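Local coordinates for protein subtilase cytotoxin subunit A (Escherichia coli, PDB 2IY9) that cleaves the endoplasmic reticulum chaperone BiP of host cells, as the subtilisin-like serine protease subunit of an AB5 toxin, at residues 23-27 / 103-107; 69-74 / 115-121; 126-131 / 161-165. All coordinates share one frame; numbering follows the deposited sequence.

Interaction 1. Residues 23-27 / 103-107; sequences KPWYF and IYGVY
K23 and Y104 meet with the lysine chain laid across one face of the tyrosine ring, where the N-terminal end of the modelled chain packs on the loop between helix 84-98 and strand 111-116 of the subtilase fold. The lysine can be followed atom by atom. K23 CB stands 3.7 Å from Y104 CG. K23 CG comes down over the ring as a CH-pi contact, 3.8 Å from the Y104 centroid and 28° off the normal, shifted toward the rim on the CD1 side. K23 CD keeps to the same rim, 3.4 Å from Y104 CD1, and K23 CE still passes that atom at 3.7 Å. This extended run carries three successive methylenes past Y104 CD1, and the two side chains cross at about a right angle. The chain bends only at its last torsion (chi4 48°), which turns NZ off the ring, the one side-chain atom of K23 with no close approach to Y104.

P24 CD adds a contact with Y104 CB at 3.6 Å, approaching the ring obliquely. Deeper in, F27 turns the edge of its ring to the loop backbone: F27 CZ is 3.4 Å from Y104 O, and G105 O lies in the ring plane, while Y104 CB touches the same CZ. On the buried side V106 CG2 comes near the edge of the Y26 ring, a long contact. Y26 and V106 also pack on I277 and V281 of helix 271-288, the helix that carries the predicted catalytic S272 near its start. No direct hydrogen bond joins the two segments; a single water does so instead, accepting from Y26 OH at 2.6 Å in the plane of the tyrosine ring and donating to Y104 O.

Interaction 2. Residues 69-74 / 115-121; sequences FSFTQD and RRVIPDG
F69 and R115 share a first torsion (chi1 -64° for F69), each with CG anti to its carbonyl carbon, and their side chains run alongside on one face of the parallel sheet of this subtilase fold. The pair joins edge strand 65-70 to strand 111-116. With R115 extended to NE, its guanidinium lies flat on the F69 ring, planes 15° apart and R115 CZ 4.0 Å from the centroid: a stacked cation-pi pair. F71 CZ comes to the edge of the same guanidinium; E144 pairs with its NE, and S132 bonds NH1, fixing its rotation.

R116 N gives a nearly straight bond to F69 O (2.9 Å), and F71 N returns one to R116 O. Q73 N bonds D120 O, next to the single backbone bridge of T72 with G121, so the loops beyond the strands stay paired.

On the opposite face, R116 swings CG anti to its backbone N (chi1 -175°) and crosses T72, whose OG1 sits 3.6 Å above the guanidinium plane. R116 NE bonds I118 O at 3.0 Å, while NH1 forms a salt bridge to the syn lone pair of D74 OD2, the carboxylate standing almost perpendicular to the guanidinium plane. T72 OG1 donates to D74 OD1, steadying that carboxylate. I118 lies close to the predicted catalytic D52 and H89. Farther along the loop, Q73 NE2 meets G121 O at 2.8 Å from above its carbonyl plane.

Interaction 3. Residues 126-131 / 161-165; sequences WIRAIE and VWTEL
I127 of helix 125-134 lies over the indole of W162 from helix 160-172, and this pair forms the tight part of the contact. I127 CG1 stands 3.6 Å from the centroid of the W162 six-membered ring and only 8° off its normal, a nearly centred CH-pi contact. The two short helical segments run almost parallel, their axes 11.0 Å apart at 19°. In this subtilase fold helix 125-134 packs on strands 47-52 and 147-149 of the parallel sheet, and helix 160-172 lies beside it; no hydrogen bond passes between the two segments.

Around the indole the other partners come from different directions. I130 CD1 reaches its edge at W162 CZ3, 3.5 Å away and near the ring plane, the two side chains crossing at about a right angle. W126 CB touches W162 CZ2 obliquely, while the rest of W126 packs on I149 and V51. W198 also meets the W162 ring, at a small angle between planes. The second tight position is L165: L165 CD2 meets I130 CG2 at 3.6 Å, and CD1 packs on I127 CG2. L165 takes a first torsion with CG anti to the backbone N (chi1 -177°), which lets both methyls reach I127 and I130.

The solvent side is thinner and more mixed. V161, an exposed residue, covers the end of I127 through V161 CG1, 3.6 Å from I127 CD1. E131 offers L165 CD1 only its aliphatic CG; its carboxylate instead takes a salt bridge within its own helix, E131 OE2 to R128 NH1 at 3.0 Å. On the other helix E164 pairs with R168. Charged ends are thus paired within each helix, and the attachment between the helices rests on hydrocarbon contacts and one aromatic face, with no directional polar bond between them.

Overall arrangement
Interactions 2 and 3 are neighbours, with centres 14 Å apart, and they touch where V117 and F71 pack on A129 and where V117 meets W126: strand 111-116 is followed in the chain by helix 125-134, and these contacts show the helix packed against it. Interaction 1 lies on the far side of the chain's centre from interaction 3, about 19 Å away between nearest atoms. Chemistry follows place. Interaction 3 is the most buried and wholly apolar between its helices. Interaction 2, at the sheet's edge strand, combines backbone bonds, a salt bridge and a cation-pi stack. Interaction 1, partly buried, pairs an exposed lysine–tyrosine contact with a water bridge deeper in.

Interaction 1. Residues 23-27 / 103-107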
loop_
_atom_site.group_PDB
_atom_site.type_symbol
_atom_site.label_atom_id
_atom_site.label_comp_id
_atom_site.label_asym_id
_atom_site.label_seq_id
_atom_site.Cartn_x
_atom_site.Cartn_y
_atom_site.Cartn_z
ATOM N N LYS A 23 7.218 19.760 1.576
ATOM C CA LYS A 23 7.486 18.511 2.335
ATOM C C LYS A 23 8.473 17.630 1.505
ATOM O O LYS A 23 9.418 18.179 0.929
ATOM C CB LYS A 23 6.144 17.869 2.703
ATOM C CG LYS A 23 5.232 18.869 3.424
ATOM C CD LYS A 23 3.810 18.371 3.683
ATOM C CE LYS A 23 3.056 19.306 4.641
ATOM N NZ LYS A 23 3.155 20.759 4.275
ATOM N N PRO A 24 8.321 16.293 1.473
ATOM C CA PRO A 24 9.102 15.587 0.436
ATOM C C PRO A 24 8.681 15.907 -0.999
ATOM O O PRO A 24 7.574 16.388 -1.230
ATOM C CB PRO A 24 8.846 14.109 0.737
ATOM C CG PRO A 24 7.642 14.080 1.598
ATOM C CD PRO A 24 7.596 15.356 2.350
ATOM N N TRP A 25 9.575 15.626 -1.949
ATOM C CA TRP A 25 9.346 15.914 -3.367
ATOM C C TRP A 25 8.005 15.428 -3.898
ATOM O O TRP A 25 7.383 16.093 -4.726
ATOM C CB TRP A 25 10.488 15.336 -4.216
ATOM C CG TRP A 25 10.512 13.824 -4.360
ATOM C CD1 TRP A 25 11.256 12.944 -3.630
ATOM C CD2 TRP A 25 9.780 13.032 -5.317
ATOM N NE1 TRP A 25 11.035 11.654 -4.069
ATOM C CE2 TRP A 25 10.130 11.678 -5.097
ATOM C CE3 TRP A 25 8.862 13.336 -6.330
ATOM C CZ2 TRP A 25 9.599 10.626 -5.862
ATOM C CZ3 TRP A 25 8.321 12.280 -7.090
ATOM C CH2 TRP A 25 8.706 10.947 -6.855
ATOM N N TYR A 26 7.547 14.273 -3.415
ATOM C CA TYR A 26 6.358 13.643 -4.002
ATOM C C TYR A 26 5.018 14.276 -3.634
ATOM O O TYR A 26 4.014 14.019 -4.296
ATOM C CB TYR A 26 6.342 12.127 -3.761
ATOM C CG TYR A 26 6.470 11.683 -2.319
ATOM C CD1 TYR A 26 5.337 11.495 -1.519
ATOM C CD2 TYR A 26 7.721 11.427 -1.760
ATOM C CE1 TYR A 26 5.453 11.068 -0.197
ATOM C CE2 TYR A 26 7.850 10.991 -0.423
ATOM C CZ TYR A 26 6.709 10.815 0.342
ATOM O OH TYR A 26 6.815 10.397 1.651
ATOM N N PHE A 27 5.001 15.123 -2.606
ATOM C CA PHE A 27 3.770 15.832 -2.261
ATOM C C PHE A 27 3.289 16.722 -3.417
ATOM O O PHE A 27 2.170 16.563 -3.900
ATOM C CB PHE A 27 3.931 16.618 -0.954
ATOM C CG PHE A 27 3.653 15.795 0.297
ATOM C CD1 PHE A 27 4.261 14.554 0.499
ATOM C CD2 PHE A 27 2.801 16.277 1.284
ATOM C CE1 PHE A 27 4.002 13.799 1.657
ATOM C CE2 PHE A 27 2.540 15.527 2.442
ATOM C CZ PHE A 27 3.142 14.290 2.623
ATOM N N ILE A 103 9.077 12.582 9.548
ATOM C CA ILE A 103 8.540 12.133 8.262
ATOM C C ILE A 103 7.146 12.750 8.043
ATOM O O ILE A 103 6.339 12.818 8.974
ATOM C CB ILE A 103 8.484 10.581 8.206
ATOM C CG1 ILE A 103 9.892 9.985 8.366
ATOM C CG2 ILE A 103 7.837 10.064 6.916
ATOM C CD1 ILE A 103 10.935 10.563 7.390
ATOM N N TYR A 104 6.886 13.208 6.820
ATOM C CA TYR A 104 5.580 13.750 6.462
ATOM C C TYR A 104 4.707 12.639 5.913
ATOM O O TYR A 104 4.829 12.259 4.743
ATOM C CB TYR A 104 5.706 14.862 5.417
ATOM C CG TYR A 104 6.370 16.124 5.924
ATOM C CD1 TYR A 104 5.608 17.211 6.368
ATOM C CD2 TYR A 104 7.761 16.230 5.967
ATOM C CE1 TYR A 104 6.230 18.390 6.836
ATOM C CE2 TYR A 104 8.382 17.393 6.433
ATOM C CZ TYR A 104 7.619 18.457 6.861
ATOM O OH TYR A 104 8.267 19.594 7.319
ATOM N N GLY A 105 3.816 12.125 6.755
ATOM C CA GLY A 105 2.882 11.104 6.318
ATOM C C GLY A 105 1.924 11.692 5.303
ATOM O O GLY A 105 1.596 12.877 5.370
ATOM N N VAL A 106 1.506 10.868 4.341
ATOM C CA VAL A 106 0.526 11.280 3.341
ATOM C C VAL A 106 -0.782 11.731 3.988
ATOM O O VAL A 106 -1.354 12.759 3.588
ATOM C CB VAL A 106 0.236 10.148 2.318
ATOM C CG1 VAL A 106 -0.996 10.496 1.459
ATOM C CG2 VAL A 106 1.444 9.912 1.448
ATOM N N TYR A 107 -1.259 10.961 4.971
ATOM C CA TYR A 107 -2.473 11.323 5.714
ATOM C C TYR A 107 -2.201 11.194 7.220
ATOM O O TYR A 107 -2.493 10.165 7.835
ATOM C CB TYR A 107 -3.697 10.499 5.261
ATOM C CG TYR A 107 -5.022 11.018 5.822
ATOM C CD1 TYR A 107 -5.402 12.354 5.643
ATOM C CD2 TYR A 107 -5.890 10.176 6.521
ATOM C CE1 TYR A 107 -6.604 12.851 6.159
ATOM C CE2 TYR A 107 -7.099 10.661 7.051
ATOM C CZ TYR A 107 -7.441 11.998 6.865
ATOM O OH TYR A 107 -8.617 12.483 7.371
HETATM O O HOH W 1 4.620 10.248 3.014
#

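Interaction 2. Residues 69-74 / 115-121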
loop_
_atom_site.group_PDB
_atom_site.type_symbol
_atom_site.label_atom_id
_atom_site.label_comp_id
_atom_site.label_asym_id
_atom_site.label_seq_id
_atom_site.Cartn_x
_atom_site.Cartn_y
_atom_site.Cartn_z
ATOM N N PHE A 69 -0.815 -6.533 16.299
ATOM C CA PHE A 69 -1.039 -7.985 16.312
ATOM C C PHE A 69 0.209 -8.734 15.892
ATOM O O PHE A 69 1.019 -8.214 15.110
ATOM C CB PHE A 69 -2.119 -8.373 15.300
ATOM C CG PHE A 69 -3.483 -7.826 15.600
ATOM C CD1 PHE A 69 -4.441 -8.619 16.233
ATOM C CD2 PHE A 69 -3.844 -6.538 15.183
ATOM C CE1 PHE A 69 -5.718 -8.117 16.485
ATOM C CE2 PHE A 69 -5.116 -6.039 15.433
ATOM C CZ PHE A 69 -6.047 -6.822 16.082
ATOM N N SER A 70 0.332 -9.973 16.382
ATOM C CA SER A 70 1.379 -10.894 15.953
ATOM C C SER A 70 0.813 -12.058 15.154
ATOM O O SER A 70 -0.173 -12.690 15.556
ATOM C CB SER A 70 2.128 -11.482 17.144
ATOM O OG SER A 70 3.151 -12.350 16.674
ATOM N N PHE A 71 1.456 -12.336 14.027
ATOM C CA PHE A 71 1.211 -13.553 13.274
ATOM C C PHE A 71 2.541 -14.243 13.031
ATOM O O PHE A 71 2.743 -14.913 12.029
ATOM C CB PHE A 71 0.452 -13.238 11.990
ATOM C CG PHE A 71 -0.895 -12.647 12.252
ATOM C CD1 PHE A 71 -1.979 -13.468 12.552
ATOM C CD2 PHE A 71 -1.073 -11.259 12.260
ATOM C CE1 PHE A 71 -3.228 -12.930 12.833
ATOM C CE2 PHE A 71 -2.325 -10.706 12.539
ATOM C CZ PHE A 71 -3.404 -11.545 12.832
ATOM N N THR A 72 3.445 -14.064 13.987
ATOM C CA THR A 72 4.779 -14.632 13.903
ATOM C C THR A 72 4.955 -15.659 15.012
ATOM O O THR A 72 4.195 -15.669 15.987
ATOM C CB THR A 72 5.869 -13.539 13.979
ATOM O OG1 THR A 72 5.618 -12.699 15.111
ATOM C CG2 THR A 72 5.846 -12.690 12.710
ATOM N N GLN A 73 5.967 -16.509 14.853
ATOM C CA GLN A 73 6.155 -17.684 15.703
ATOM C C GLN A 73 6.633 -17.346 17.118
ATOM O O GLN A 73 6.526 -18.179 18.034
ATOM C CB GLN A 73 7.137 -18.642 15.038
ATOM C CG GLN A 73 6.613 -19.294 13.767
ATOM C CD GLN A 73 7.667 -20.150 13.087
ATOM O OE1 GLN A 73 8.406 -20.882 13.749
ATOM N NE2 GLN A 73 7.744 -20.064 11.764
ATOM N N ASP A 74 7.156 -16.134 17.292
ATOM C CA ASP A 74 7.558 -15.636 18.609
ATOM C C ASP A 74 6.401 -14.996 19.398
ATOM O O ASP A 74 6.578 -14.604 20.553
ATOM C CB ASP A 74 8.735 -14.659 18.482
ATOM C CG ASP A 74 8.378 -13.377 17.703
ATOM O OD1 ASP A 74 7.228 -13.240 17.200
ATOM O OD2 ASP A 74 9.266 -12.509 17.597
ATOM N N ARG A 115 0.109 -5.402 11.812
ATOM C CA ARG A 115 -0.089 -6.838 11.802
ATOM C C ARG A 115 1.224 -7.462 11.373
ATOM O O ARG A 115 1.573 -7.481 10.176
ATOM C CB ARG A 115 -1.269 -7.212 10.896
ATOM C CG ARG A 115 -2.601 -6.675 11.424
ATOM C CD ARG A 115 -3.784 -6.926 10.507
ATOM N NE ARG A 115 -5.014 -6.493 11.173
ATOM C CZ ARG A 115 -5.767 -7.279 11.939
ATOM N NH1 ARG A 115 -5.427 -8.554 12.130
ATOM N NH2 ARG A 115 -6.852 -6.789 12.521
ATOM N N ARG A 116 1.975 -7.950 12.358
ATOM C CA ARG A 116 3.316 -8.447 12.071
ATOM C C ARG A 116 3.254 -9.864 11.506
ATOM O O ARG A 116 2.730 -10.763 12.160
ATOM C CB ARG A 116 4.234 -8.374 13.292
ATOM C CG ARG A 116 5.668 -8.785 12.931
ATOM C CD ARG A 116 6.639 -8.857 14.110
ATOM N NE ARG A 116 7.677 -9.841 13.780
ATOM C CZ ARG A 116 8.432 -10.508 14.652
ATOM N NH1 ARG A 116 8.337 -10.304 15.965
ATOM N NH2 ARG A 116 9.307 -11.389 14.194
ATOM N N VAL A 117 3.798 -10.054 10.302
ATOM C CA VAL A 117 3.736 -11.361 9.619
ATOM C C VAL A 117 5.107 -11.964 9.268
ATOM O O VAL A 117 5.193 -13.133 8.854
ATOM C CB VAL A 117 2.852 -11.302 8.342
ATOM C CG1 VAL A 117 1.414 -10.992 8.708
ATOM C CG2 VAL A 117 3.392 -10.279 7.347
ATOM N N ILE A 118 6.153 -11.144 9.417
ATOM C CA ILE A 118 7.548 -11.501 9.143
ATOM C C ILE A 118 8.451 -10.778 10.162
ATOM O O ILE A 118 8.021 -9.811 10.784
ATOM C CB ILE A 118 7.981 -11.150 7.679
ATOM C CG1 ILE A 118 7.826 -9.645 7.384
ATOM C CG2 ILE A 118 7.229 -12.024 6.654
ATOM C CD1 ILE A 118 8.259 -9.211 5.971
ATOM N N PRO A 119 9.675 -11.285 10.399
ATOM C CA PRO A 119 10.187 -12.564 9.929
ATOM C C PRO A 119 9.595 -13.688 10.778
ATOM O O PRO A 119 8.887 -13.422 11.765
ATOM C CB PRO A 119 11.700 -12.451 10.166
ATOM C CG PRO A 119 11.831 -11.533 11.316
ATOM C CD PRO A 119 10.666 -10.560 11.221
ATOM N N ASP A 120 9.877 -14.929 10.390
ATOM C CA ASP A 120 9.438 -16.103 11.141
ATOM C C ASP A 120 7.924 -16.132 11.349
ATOM O O ASP A 120 7.433 -16.414 12.440
ATOM C CB ASP A 120 10.191 -16.202 12.476
ATOM C CG ASP A 120 11.690 -16.032 12.307
ATOM O OD1 ASP A 120 12.254 -16.664 11.399
ATOM O OD2 ASP A 120 12.301 -15.242 13.054
ATOM N N GLY A 121 7.179 -15.828 10.291
ATOM C CA GLY A 121 5.733 -15.912 10.362
ATOM C C GLY A 121 5.273 -17.335 10.609
ATOM O O GLY A 121 6.017 -18.298 10.367
HETATM O O HOH W 2 11.071 -13.534 15.076
HETATM O O HOH W 3 8.709 -15.218 15.269
#

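Interaction 3. Residues 126-131 / 161-165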
loop_
_atom_site.group_PDB
_atom_site.type_symbol
_atom_site.label_atom_id
_atom_site.label_comp_id
_atom_site.label_asym_id
_atom_site.label_seq_id
_atom_site.Cartn_x
_atom_site.Cartn_y
_atom_site.Cartn_z
ATOM N N TRP A 126 0.706 -13.943 6.263
ATOM C CA TRP A 126 0.055 -12.936 5.419
ATOM C C TRP A 126 -1.451 -13.176 5.340
ATOM O O TRP A 126 -2.245 -12.246 5.528
ATOM C CB TRP A 126 0.639 -12.949 4.000
ATOM C CG TRP A 126 2.116 -12.742 3.934
ATOM C CD1 TRP A 126 3.080 -13.712 3.908
ATOM C CD2 TRP A 126 2.808 -11.489 3.881
ATOM N NE1 TRP A 126 4.327 -13.139 3.844
ATOM C CE2 TRP A 126 4.192 -11.777 3.831
ATOM C CE3 TRP A 126 2.394 -10.150 3.878
ATOM C CZ2 TRP A 126 5.168 -10.773 3.781
ATOM C CZ3 TRP A 126 3.369 -9.150 3.820
ATOM C CH2 TRP A 126 4.737 -9.471 3.780
ATOM N N ILE A 127 -1.834 -14.423 5.065
ATOM C CA ILE A 127 -3.249 -14.801 4.970
ATOM C C ILE A 127 -3.964 -14.769 6.321
ATOM O O ILE A 127 -5.081 -14.254 6.412
ATOM C CB ILE A 127 -3.433 -16.157 4.230
ATOM C CG1 ILE A 127 -2.974 -15.992 2.772
ATOM C CG2 ILE A 127 -4.888 -16.643 4.312
ATOM C CD1 ILE A 127 -2.632 -17.278 2.043
ATOM N N ARG A 128 -3.325 -15.296 7.367
ATOM C CA ARG A 128 -3.902 -15.241 8.713
ATOM C C ARG A 128 -4.178 -13.801 9.157
ATOM O O ARG A 128 -5.206 -13.518 9.779
ATOM C CB ARG A 128 -3.008 -15.943 9.738
ATOM C CG ARG A 128 -2.730 -17.418 9.448
ATOM C CD ARG A 128 -3.993 -18.263 9.305
ATOM N NE ARG A 128 -3.652 -19.518 8.632
ATOM C CZ ARG A 128 -3.957 -19.828 7.375
ATOM N NH1 ARG A 128 -4.666 -19.001 6.614
ATOM N NH2 ARG A 128 -3.570 -20.995 6.883
ATOM N N ALA A 129 -3.253 -12.903 8.825
ATOM C CA ALA A 129 -3.390 -11.477 9.135
ATOM C C ALA A 129 -4.655 -10.909 8.526
ATOM O O ALA A 129 -5.398 -10.194 9.203
ATOM C CB ALA A 129 -2.172 -10.708 8.645
ATOM N N ILE A 130 -4.903 -11.252 7.257
ATOM C CA ILE A 130 -6.051 -10.742 6.518
ATOM C C ILE A 130 -7.356 -11.390 6.995
ATOM O O ILE A 130 -8.348 -10.698 7.210
ATOM C CB ILE A 130 -5.880 -10.908 4.985
ATOM C CG1 ILE A 130 -4.737 -10.026 4.464
ATOM C CG2 ILE A 130 -7.171 -10.512 4.259
ATOM C CD1 ILE A 130 -4.260 -10.412 3.048
ATOM N N GLU A 131 -7.343 -12.712 7.177
ATOM C CA GLU A 131 -8.499 -13.425 7.747
ATOM C C GLU A 131 -8.940 -12.809 9.072
ATOM O O GLU A 131 -10.131 -12.781 9.384
ATOM C CB GLU A 131 -8.187 -14.907 7.985
ATOM C CG GLU A 131 -8.058 -15.762 6.733
ATOM C CD GLU A 131 -7.499 -17.155 7.037
ATOM O OE1 GLU A 131 -7.041 -17.397 8.177
ATOM O OE2 GLU A 131 -7.510 -18.010 6.133
ATOM N N VAL A 161 -5.288 -20.870 -1.584
ATOM C CA VAL A 161 -5.696 -20.181 -0.344
ATOM C C VAL A 161 -5.815 -18.670 -0.582
ATOM O O VAL A 161 -6.787 -18.055 -0.154
ATOM C CB VAL A 161 -4.758 -20.488 0.861
ATOM C CG1 VAL A 161 -5.249 -19.778 2.139
ATOM C CG2 VAL A 161 -4.684 -21.987 1.123
ATOM N N TRP A 162 -4.836 -18.090 -1.289
ATOM C CA TRP A 162 -4.881 -16.678 -1.673
ATOM C C TRP A 162 -6.079 -16.355 -2.577
ATOM O O TRP A 162 -6.797 -15.382 -2.356
ATOM C CB TRP A 162 -3.598 -16.274 -2.404
ATOM C CG TRP A 162 -2.468 -15.744 -1.548
ATOM C CD1 TRP A 162 -1.204 -16.257 -1.456
ATOM C CD2 TRP A 162 -2.488 -14.581 -0.707
ATOM N NE1 TRP A 162 -0.443 -15.494 -0.606
ATOM C CE2 TRP A 162 -1.203 -14.461 -0.130
ATOM C CE3 TRP A 162 -3.464 -13.636 -0.379
ATOM C CZ2 TRP A 162 -0.873 -13.431 0.763
ATOM C CZ3 TRP A 162 -3.136 -12.616 0.509
ATOM C CH2 TRP A 162 -1.853 -12.522 1.067
ATOM N N THR A 163 -6.284 -17.174 -3.603
ATOM C CA THR A 163 -7.327 -16.918 -4.587
ATOM C C THR A 163 -8.732 -17.025 -3.974
ATOM O O THR A 163 -9.618 -16.222 -4.283
ATOM C CB THR A 163 -7.136 -17.831 -5.820
ATOM O OG1 THR A 163 -5.985 -17.382 -6.552
ATOM C CG2 THR A 163 -8.332 -17.796 -6.724
ATOM N N GLU A 164 -8.931 -18.000 -3.092
ATOM C CA GLU A 164 -10.204 -18.110 -2.374
ATOM C C GLU A 164 -10.464 -16.846 -1.534
ATOM O O GLU A 164 -11.551 -16.256 -1.593
ATOM C CB GLU A 164 -10.220 -19.370 -1.494
ATOM C CG GLU A 164 -11.613 -19.758 -0.961
ATOM C CD GLU A 164 -12.079 -18.898 0.215
ATOM O OE1 GLU A 164 -11.235 -18.520 1.066
ATOM O OE2 GLU A 164 -13.294 -18.589 0.286
ATOM N N LEU A 165 -9.454 -16.430 -0.774
ATOM C CA LEU A 165 -9.584 -15.284 0.141
ATOM C C LEU A 165 -9.855 -13.986 -0.613
ATOM O O LEU A 165 -10.722 -13.204 -0.226
ATOM C CB LEU A 165 -8.332 -15.132 1.016
ATOM C CG LEU A 165 -8.427 -13.992 2.039
ATOM C CD1 LEU A 165 -7.796 -14.349 3.355
ATOM C CD2 LEU A 165 -7.832 -12.700 1.471
#